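Local coordinates for protein putative mandelate racemase (Bordetella bronchiseptica, PDB 3OZY) that is of unknown function but, as an enolase-superfamily member with a barrel-domain magnesium site, probably acts on an acid sugar, at residues Y83-V88 with A105-V110; E66-P71 with H90-R95. All blocks are in the same frame, centred on the assembly; numbering follows the deposited sequence.

Interaction 1 of 2, residues Y83-V88 with A105-V110; sequences YLWHKV and AAMSGV. With MG (magnesium ion), chain D.
Met107 meets the indole of Trp85 with its terminal methyl, the two side chains crossing at about a right angle. Met107 CE lies 3.6 Å from the centroid of the five-membered ring of Trp85 and only 9° off the ring normal, which is the geometry of a CH-pi contact over the face. The sulfur is less directly placed: SD of Met107 stands 5.0 Å from the centroid of the six-membered ring of Trp85 on an oblique line, a secondary Met-aromatic contact. A bend at the last torsion of Met107 (chi3 68°) turns the methyl to the ring, while CG anti to the backbone N of Trp85 (chi1 -164°) swings the indole out from helix 81-97 to receive it. The same methyl also approaches the helix backbone, with Met107 CE 3.3 Å from Trp85 O. One turn further on, Val88 and Met107 reach toward each other tip to tip, and Val88 CG1 comes to 3.7 Å from Met107 CG.

The indole serves more than this one neighbour. Trp85 CE3 sits 3.6 Å above the plane of the His86 ring, over its centre, and His86 in turn binds a magnesium ion through ND1 at 2.1 Å. Trp85 NE1 is satisfied by Gly282 O, which ties the helix to the barrel part of the chain; Phe89 packs its ring nearly parallel to the indole and also touches Met107.

Helices 81-97 and 102-122 belong to the N-terminal domain of the mandelate racemase family, and no hydrogen bond joins these segments across their interface. Cohesion therefore probably comes mainly from dispersion, perhaps helped by a weakly polarised S-methyl group that faces both a pi cloud and a carbonyl oxygen.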
ATOM      1  N   TYR A  83      17.193  13.919  -0.450  1.00  8.07           N
ATOM      2  CA  TYR A  83      16.193  14.873   0.007  1.00  8.59           C
ATOM      3  C   TYR A  83      14.850  14.628  -0.680  1.00  8.27           C
ATOM      4  O   TYR A  83      13.807  14.585  -0.030  1.00  8.87           O
ATOM      5  CB  TYR A  83      16.671  16.305  -0.256  1.00 10.03           C
ATOM      6  CG  TYR A  83      15.593  17.343  -0.052  1.00 10.23           C
ATOM      7  CD1 TYR A  83      15.128  17.641   1.222  1.00 14.42           C
ATOM      8  CD2 TYR A  83      15.040  18.028  -1.128  1.00 11.77           C
ATOM      9  CE1 TYR A  83      14.135  18.580   1.421  1.00 17.69           C
ATOM     10  CE2 TYR A  83      14.046  18.983  -0.934  1.00 11.83           C
ATOM     11  CZ  TYR A  83      13.600  19.247   0.341  1.00 17.27           C
ATOM     12  OH  TYR A  83      12.611  20.186   0.551  1.00 22.19           O
ATOM     13  N   LEU A  84      14.878  14.463  -1.999  1.00  8.31           N
ATOM     14  CA  LEU A  84      13.635  14.352  -2.761  1.00  9.12           C
ATOM     15  C   LEU A  84      12.844  13.082  -2.444  1.00  8.22           C
ATOM     16  O   LEU A  84      11.606  13.102  -2.454  1.00  8.94           O
ATOM     17  CB  LEU A  84      13.909  14.468  -4.262  1.00  9.21           C
ATOM     18  CG  LEU A  84      14.391  15.859  -4.683  1.00  8.97           C
ATOM     19  CD1 LEU A  84      14.850  15.842  -6.133  1.00 10.07           C
ATOM     20  CD2 LEU A  84      13.306  16.912  -4.473  1.00 12.42           C
ATOM     21  N   TRP A  85      13.544  11.992  -2.128  1.00  7.75           N
ATOM     22  CA  TRP A  85      12.861  10.755  -1.746  1.00  8.03           C
ATOM     23  C   TRP A  85      11.983  11.021  -0.533  1.00  8.05           C
ATOM     24  O   TRP A  85      10.800  10.674  -0.497  1.00  7.83           O
ATOM     25  CB  TRP A  85      13.868   9.643  -1.423  1.00  9.19           C
ATOM     26  CG  TRP A  85      13.221   8.285  -1.399  1.00  8.24           C
ATOM     27  CD1 TRP A  85      13.168   7.388  -2.431  1.00  8.97           C
ATOM     28  CD2 TRP A  85      12.493   7.690  -0.311  1.00  8.20           C
ATOM     29  NE1 TRP A  85      12.467   6.272  -2.049  1.00  9.75           N
ATOM     30  CE2 TRP A  85      12.044   6.428  -0.754  1.00  8.38           C
ATOM     31  CE3 TRP A  85      12.196   8.091   0.999  1.00  9.27           C
ATOM     32  CZ2 TRP A  85      11.305   5.569   0.057  1.00  8.99           C
ATOM     33  CZ3 TRP A  85      11.456   7.228   1.810  1.00  9.80           C
ATOM     34  CH2 TRP A  85      11.021   5.983   1.331  1.00 10.16           C
ATOM     35  N   HIS A  86      12.579  11.650   0.471  1.00  7.71           N
ATOM     36  CA  HIS A  86      11.880  11.901   1.721  1.00  9.17           C
ATOM     37  C   HIS A  86      10.830  12.994   1.609  1.00  8.27           C
ATOM     38  O   HIS A  86       9.750  12.883   2.199  1.00  9.54           O
ATOM     39  CB  HIS A  86      12.900  12.120   2.837  1.00 11.47           C
ATOM     40  CG  HIS A  86      13.695  10.887   3.112  1.00 11.16           C
ATOM     41  ND1 HIS A  86      13.309   9.955   4.049  1.00 15.12           N
ATOM     42  CD2 HIS A  86      14.787  10.370   2.501  1.00 11.73           C
ATOM     43  CE1 HIS A  86      14.159   8.947   4.045  1.00 14.15           C
ATOM     44  NE2 HIS A  86      15.062   9.168   3.109  1.00 15.12           N
ATOM     45  N   LYS A  87      11.106  14.011   0.801  1.00  8.80           N
ATOM     46  CA  LYS A  87      10.115  15.041   0.548  1.00  9.06           C
ATOM     47  C   LYS A  87       8.844  14.399  -0.016  1.00  8.37           C
ATOM     48  O   LYS A  87       7.725  14.718   0.401  1.00  9.53           O
ATOM     49  CB  LYS A  87      10.664  16.077  -0.437  1.00  9.83           C
ATOM     50  CG  LYS A  87       9.701  17.215  -0.686  1.00 10.02           C
ATOM     51  CD  LYS A  87      10.195  18.192  -1.735  1.00 10.97           C
ATOM     52  CE  LYS A  87       9.226  19.369  -1.808  1.00 12.16           C
ATOM     53  NZ  LYS A  87       9.457  20.243  -2.991  1.00 13.96           N
ATOM     54  N   VAL A  88       9.015  13.481  -0.961  1.00  8.79           N
ATOM     55  CA  VAL A  88       7.876  12.836  -1.610  1.00  9.04           C
ATOM     56  C   VAL A  88       7.162  11.844  -0.687  1.00  7.31           C
ATOM     57  O   VAL A  88       5.931  11.839  -0.593  1.00  8.25           O
ATOM     58  CB  VAL A  88       8.330  12.148  -2.911  1.00  7.94           C
ATOM     59  CG1 VAL A  88       7.254  11.205  -3.450  1.00  9.19           C
ATOM     60  CG2 VAL A  88       8.704  13.195  -3.956  1.00  8.86           C
ATOM     61  N   ALA A 105       5.704   2.143  -5.714  1.00  6.61           N
ATOM     62  CA  ALA A 105       6.211   1.772  -7.033  1.00  6.72           C
ATOM     63  C   ALA A 105       6.380   3.020  -7.907  1.00  5.94           C
ATOM     64  O   ALA A 105       7.409   3.199  -8.554  1.00  6.59           O
ATOM     65  CB  ALA A 105       5.291   0.746  -7.701  1.00  7.20           C
ATOM     66  N   ALA A 106       5.383   3.899  -7.897  1.00  6.70           N
ATOM     67  CA  ALA A 106       5.483   5.167  -8.626  1.00  8.89           C
ATOM     68  C   ALA A 106       6.728   5.971  -8.218  1.00  7.45           C
ATOM     69  O   ALA A 106       7.480   6.451  -9.071  1.00  8.86           O
ATOM     70  CB  ALA A 106       4.200   5.998  -8.435  1.00  8.70           C
ATOM     71  N   MET A 107       6.956   6.092  -6.912  1.00  7.12           N
ATOM     72  CA  MET A 107       8.146   6.779  -6.398  1.00  8.93           C
ATOM     73  C   MET A 107       9.406   6.130  -6.930  1.00  7.47           C
ATOM     74  O   MET A 107      10.420   6.795  -7.178  1.00  8.02           O
ATOM     75  CB  MET A 107       8.229   6.685  -4.869  1.00 10.86           C
ATOM     76  CG  MET A 107       7.336   7.603  -4.094  1.00 10.83           C
ATOM     77  SD  MET A 107       7.778   7.517  -2.349  1.00 10.65           S
ATOM     78  CE  MET A 107       9.406   8.281  -2.348  1.00 10.63           C
ATOM     79  N   SER A 108       9.363   4.804  -7.026  1.00  7.02           N
ATOM     80  CA  SER A 108      10.515   4.034  -7.465  1.00  7.00           C
ATOM     81  C   SER A 108      10.916   4.376  -8.891  1.00  6.85           C
ATOM     82  O   SER A 108      12.097   4.512  -9.194  1.00  7.62           O
ATOM     83  CB  SER A 108      10.218   2.539  -7.389  1.00  7.92           C
ATOM     84  OG  SER A 108       9.852   2.139  -6.081  1.00  7.29           O
ATOM     85  N   GLY A 109       9.922   4.504  -9.763  1.00  6.92           N
ATOM     86  CA  GLY A 109      10.162   4.864 -11.155  1.00  7.44           C
ATOM     87  C   GLY A 109      10.805   6.238 -11.271  1.00  6.96           C
ATOM     88  O   GLY A 109      11.740   6.446 -12.054  1.00  7.37           O
ATOM     89  N   VAL A 110      10.314   7.176 -10.461  1.00  7.64           N
ATOM     90  CA  VAL A 110      10.857   8.531 -10.440  1.00  8.09           C
ATOM     91  C   VAL A 110      12.273   8.548  -9.861  1.00  8.05           C
ATOM     92  O   VAL A 110      13.175   9.205 -10.395  1.00  8.09           O
ATOM     93  CB  VAL A 110       9.927   9.466  -9.651  1.00  8.14           C
ATOM     94  CG1 VAL A 110      10.592  10.829  -9.391  1.00 10.63           C
ATOM     95  CG2 VAL A 110       8.587   9.616 -10.386  1.00 10.25           C
TER
HETATM   96 MG    MG D 391      12.261   9.992   5.906  1.00 19.00          MG
HETATM   97  O   HOH W   1      13.225  11.991   6.940  1.00 32.41           O

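Interaction 2 of 2, residues E66-P71 with H90-R95; sequences EDVIGP and HGEVSR. With MG (magnesium ion), chain D.
Glu92 and Val93 pack against Val68 and Ile69 on helix 58-73, with the closest alpha carbons, those of Val68 and Glu92, 7.1 Å apart. Segment 90-95 starts at His90, which takes no part in this packing but binds the magnesium ion through NE2. Gly91 follows, its backbone hydrogen-bonded to the second subunit. The side chain of Glu92 is bent: CG lies beside the backbone N (chi1 -79°) and a second bend (chi2 -80°) carries the carboxylate across the Val68 side chain at a slant, where Val68 CG1 is 3.7 Å from Glu92 OE1. The other oxygen reaches the neighbouring helix through a bridging water, which donates to Glu92 OE2 at 2.7 Å and to Val68 O at 2.8 Å. OE1 is held by Asn96 ND2, and a glycerol, probably from the crystallisation liquor, bonds to OE2.

Both segments contain a wider pi-type turn, at 66-69 and at 90-93, within the helical part of the N-terminal domain that follows its three-stranded antiparallel sheet.

Val93 supplies the apolar half of the contact: its CG2, beside the backbone N, lies 3.9 Å from Ile69 CG1, the two side chains meeting at an oblique angle. Two residues on, Arg95 turns the edge of its guanidinium toward His90 O in plane, while NH1 and NH2 bond to His385 O and Asn203 O of the second subunit.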
ATOM      1  N   GLU A  66       2.712  11.958 -12.405  1.00 10.51           N
ATOM      2  CA  GLU A  66       2.648  13.320 -12.932  1.00  9.84           C
ATOM      3  C   GLU A  66       2.015  14.332 -11.974  1.00 10.28           C
ATOM      4  O   GLU A  66       2.443  15.490 -11.918  1.00 10.83           O
ATOM      5  CB  GLU A  66       1.903  13.334 -14.277  1.00  8.93           C
ATOM      6  CG  GLU A  66       2.633  12.556 -15.362  1.00 10.05           C
ATOM      7  CD  GLU A  66       1.974  12.622 -16.730  1.00 13.55           C
ATOM      8  OE1 GLU A  66       0.856  13.170 -16.845  1.00 14.21           O
ATOM      9  OE2 GLU A  66       2.587  12.115 -17.692  1.00 11.17           O
ATOM     10  N   ASP A  67       1.025  13.895 -11.204  1.00  9.41           N
ATOM     11  CA  ASP A  67       0.151  14.837 -10.501  1.00 10.34           C
ATOM     12  C   ASP A  67       0.174  14.732  -8.976  1.00 11.13           C
ATOM     13  O   ASP A  67      -0.375  15.599  -8.286  1.00 11.38           O
ATOM     14  CB  ASP A  67      -1.282  14.683 -11.019  1.00 11.26           C
ATOM     15  CG  ASP A  67      -1.381  14.901 -12.511  1.00 14.91           C
ATOM     16  OD1 ASP A  67      -1.033  16.006 -12.976  1.00 20.58           O
ATOM     17  OD2 ASP A  67      -1.788  13.961 -13.222  1.00 15.50           O
ATOM     18  N   VAL A  68       0.787  13.679  -8.443  1.00  9.40           N
ATOM     19  CA  VAL A  68       0.959  13.563  -7.000  1.00  9.38           C
ATOM     20  C   VAL A  68       2.433  13.747  -6.657  1.00 10.10           C
ATOM     21  O   VAL A  68       2.793  14.642  -5.895  1.00 10.41           O
ATOM     22  CB  VAL A  68       0.411  12.228  -6.449  1.00  9.99           C
ATOM     23  CG1 VAL A  68       0.595  12.160  -4.935  1.00  9.54           C
ATOM     24  CG2 VAL A  68      -1.066  12.079  -6.793  1.00 10.90           C
ATOM     25  N   ILE A  69       3.299  12.934  -7.246  1.00  8.99           N
ATOM     26  CA  ILE A  69       4.726  13.053  -7.008  1.00  8.93           C
ATOM     27  C   ILE A  69       5.330  14.255  -7.748  1.00 10.52           C
ATOM     28  O   ILE A  69       6.078  15.040  -7.160  1.00 10.86           O
ATOM     29  CB  ILE A  69       5.448  11.756  -7.419  1.00  9.44           C
ATOM     30  CG1 ILE A  69       4.964  10.596  -6.544  1.00  8.91           C
ATOM     31  CG2 ILE A  69       6.957  11.942  -7.351  1.00  9.88           C
ATOM     32  CD1 ILE A  69       5.319   9.209  -7.104  1.00 11.49           C
ATOM     33  N   GLY A  70       4.992  14.397  -9.028  1.00 11.45           N
ATOM     34  CA  GLY A  70       5.552  15.437  -9.877  1.00 11.84           C
ATOM     35  C   GLY A  70       5.609  16.835  -9.274  1.00 10.56           C
ATOM     36  O   GLY A  70       6.662  17.475  -9.287  1.00 11.51           O
ATOM     37  N   PRO A  71       4.480  17.320  -8.735  1.00 11.09           N
ATOM     38  CA  PRO A  71       4.468  18.675  -8.171  1.00 11.34           C
ATOM     39  C   PRO A  71       5.484  18.878  -7.045  1.00 13.04           C
ATOM     40  O   PRO A  71       5.910  20.011  -6.826  1.00 14.20           O
ATOM     41  CB  PRO A  71       3.035  18.820  -7.656  1.00 12.04           C
ATOM     42  CG  PRO A  71       2.244  17.951  -8.594  1.00 12.20           C
ATOM     43  CD  PRO A  71       3.126  16.746  -8.812  1.00 10.96           C
ATOM     44  N   HIS A  90       7.133  11.538   2.748  1.00  7.89           N
ATOM     45  CA  HIS A  90       6.474  12.148   3.901  1.00  9.34           C
ATOM     46  C   HIS A  90       5.467  13.216   3.495  1.00  9.30           C
ATOM     47  O   HIS A  90       4.462  13.423   4.183  1.00 10.07           O
ATOM     48  CB  HIS A  90       7.507  12.740   4.864  1.00 10.70           C
ATOM     49  CG  HIS A  90       8.413  11.712   5.454  1.00 10.65           C
ATOM     50  ND1 HIS A  90       7.979  10.799   6.391  1.00 13.54           N
ATOM     51  CD2 HIS A  90       9.716  11.430   5.226  1.00 13.41           C
ATOM     52  CE1 HIS A  90       8.979  10.003   6.720  1.00 16.85           C
ATOM     53  NE2 HIS A  90      10.042  10.365   6.029  1.00 16.77           N
ATOM     54  N   GLY A  91       5.725  13.889   2.379  1.00  9.28           N
ATOM     55  CA  GLY A  91       4.843  14.955   1.939  1.00  9.87           C
ATOM     56  C   GLY A  91       3.543  14.448   1.353  1.00  9.94           C
ATOM     57  O   GLY A  91       2.488  15.042   1.582  1.00 11.11           O
ATOM     58  N   GLU A  92       3.609  13.341   0.612  1.00  9.69           N
ATOM     59  CA  GLU A  92       2.446  12.822  -0.116  1.00  9.32           C
ATOM     60  C   GLU A  92       2.203  11.321  -0.020  1.00  9.20           C
ATOM     61  O   GLU A  92       1.103  10.889   0.294  1.00  8.87           O
ATOM     62  CB  GLU A  92       2.552  13.142  -1.615  1.00 10.72           C
ATOM     63  CG  GLU A  92       2.179  14.562  -1.994  1.00 10.69           C
ATOM     64  CD  GLU A  92       0.677  14.787  -2.094  1.00  9.91           C
ATOM     65  OE1 GLU A  92      -0.111  13.884  -1.746  1.00 11.35           O
ATOM     66  OE2 GLU A  92       0.287  15.888  -2.536  1.00 11.79           O
ATOM     67  N   VAL A  93       3.209  10.526  -0.372  1.00  9.20           N
ATOM     68  CA  VAL A  93       2.939   9.143  -0.769  1.00  7.15           C
ATOM     69  C   VAL A  93       2.518   8.217   0.373  1.00  6.93           C
ATOM     70  O   VAL A  93       1.533   7.489   0.242  1.00  7.71           O
ATOM     71  CB  VAL A  93       4.121   8.552  -1.570  1.00  8.46           C
ATOM     72  CG1 VAL A  93       3.916   7.064  -1.824  1.00  9.62           C
ATOM     73  CG2 VAL A  93       4.293   9.306  -2.887  1.00  9.21           C
ATOM     74  N   SER A  94       3.235   8.244   1.491  1.00  8.36           N
ATOM     75  CA  SER A  94       2.913   7.330   2.579  1.00  8.68           C
ATOM     76  C   SER A  94       1.451   7.465   3.015  1.00  7.72           C
ATOM     77  O   SER A  94       0.680   6.510   2.973  1.00  8.31           O
ATOM     78  CB  SER A  94       3.840   7.555   3.771  1.00 10.47           C
ATOM     79  OG  SER A  94       3.509   6.648   4.815  1.00  9.92           O
ATOM     80  N   ARG A  95       1.056   8.672   3.407  1.00  7.10           N
ATOM     81  CA  ARG A  95      -0.310   8.874   3.873  1.00  7.76           C
ATOM     82  C   ARG A  95      -1.331   8.850   2.744  1.00  7.20           C
ATOM     83  O   ARG A  95      -2.395   8.248   2.880  1.00  7.79           O
ATOM     84  CB  ARG A  95      -0.449  10.194   4.635  1.00  8.98           C
ATOM     85  CG  ARG A  95       0.305  10.252   5.951  1.00  7.40           C
ATOM     86  CD  ARG A  95      -0.028  11.558   6.695  1.00  7.72           C
ATOM     87  NE  ARG A  95       0.812  11.760   7.882  1.00  8.15           N
ATOM     88  CZ  ARG A  95       2.028  12.300   7.862  1.00  8.70           C
ATOM     89  NH1 ARG A  95       2.565  12.722   6.724  1.00 10.95           N
ATOM     90  NH2 ARG A  95       2.711  12.430   8.993  1.00 10.71           N
TER
HETATM   91 MG    MG D 391      12.261   9.992   5.906  1.00 19.00          MG
HETATM   92  O   HOH W   2       1.755  16.901  -4.612  1.00 11.53           O
HETATM   93  O   HOH W   1      13.225  11.991   6.940  1.00 32.41           O

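Overall arrangement
Interactions 1 and 2 share helix 81-97, which packs against helix 102-122 in the first and helix 58-73 in the second; their centres lie about 8 Å apart. They merge where Met107 CG comes to 3.7 Å from Val93 CG2 and Ile69 CD1 to 3.7 Å from Ala106 CB, making one apolar layer among three helices. All three touching residues of interaction 1 are buried, and they meet through sulfur, aromatic and aliphatic groups. Interaction 2 has a buried aliphatic half and a partly exposed carboxylate bridged by water; both reach the second subunit. His86 and His90, one turn apart, bind the same magnesium ion, distinct from that held by Asp201, Glu227 and Glu254.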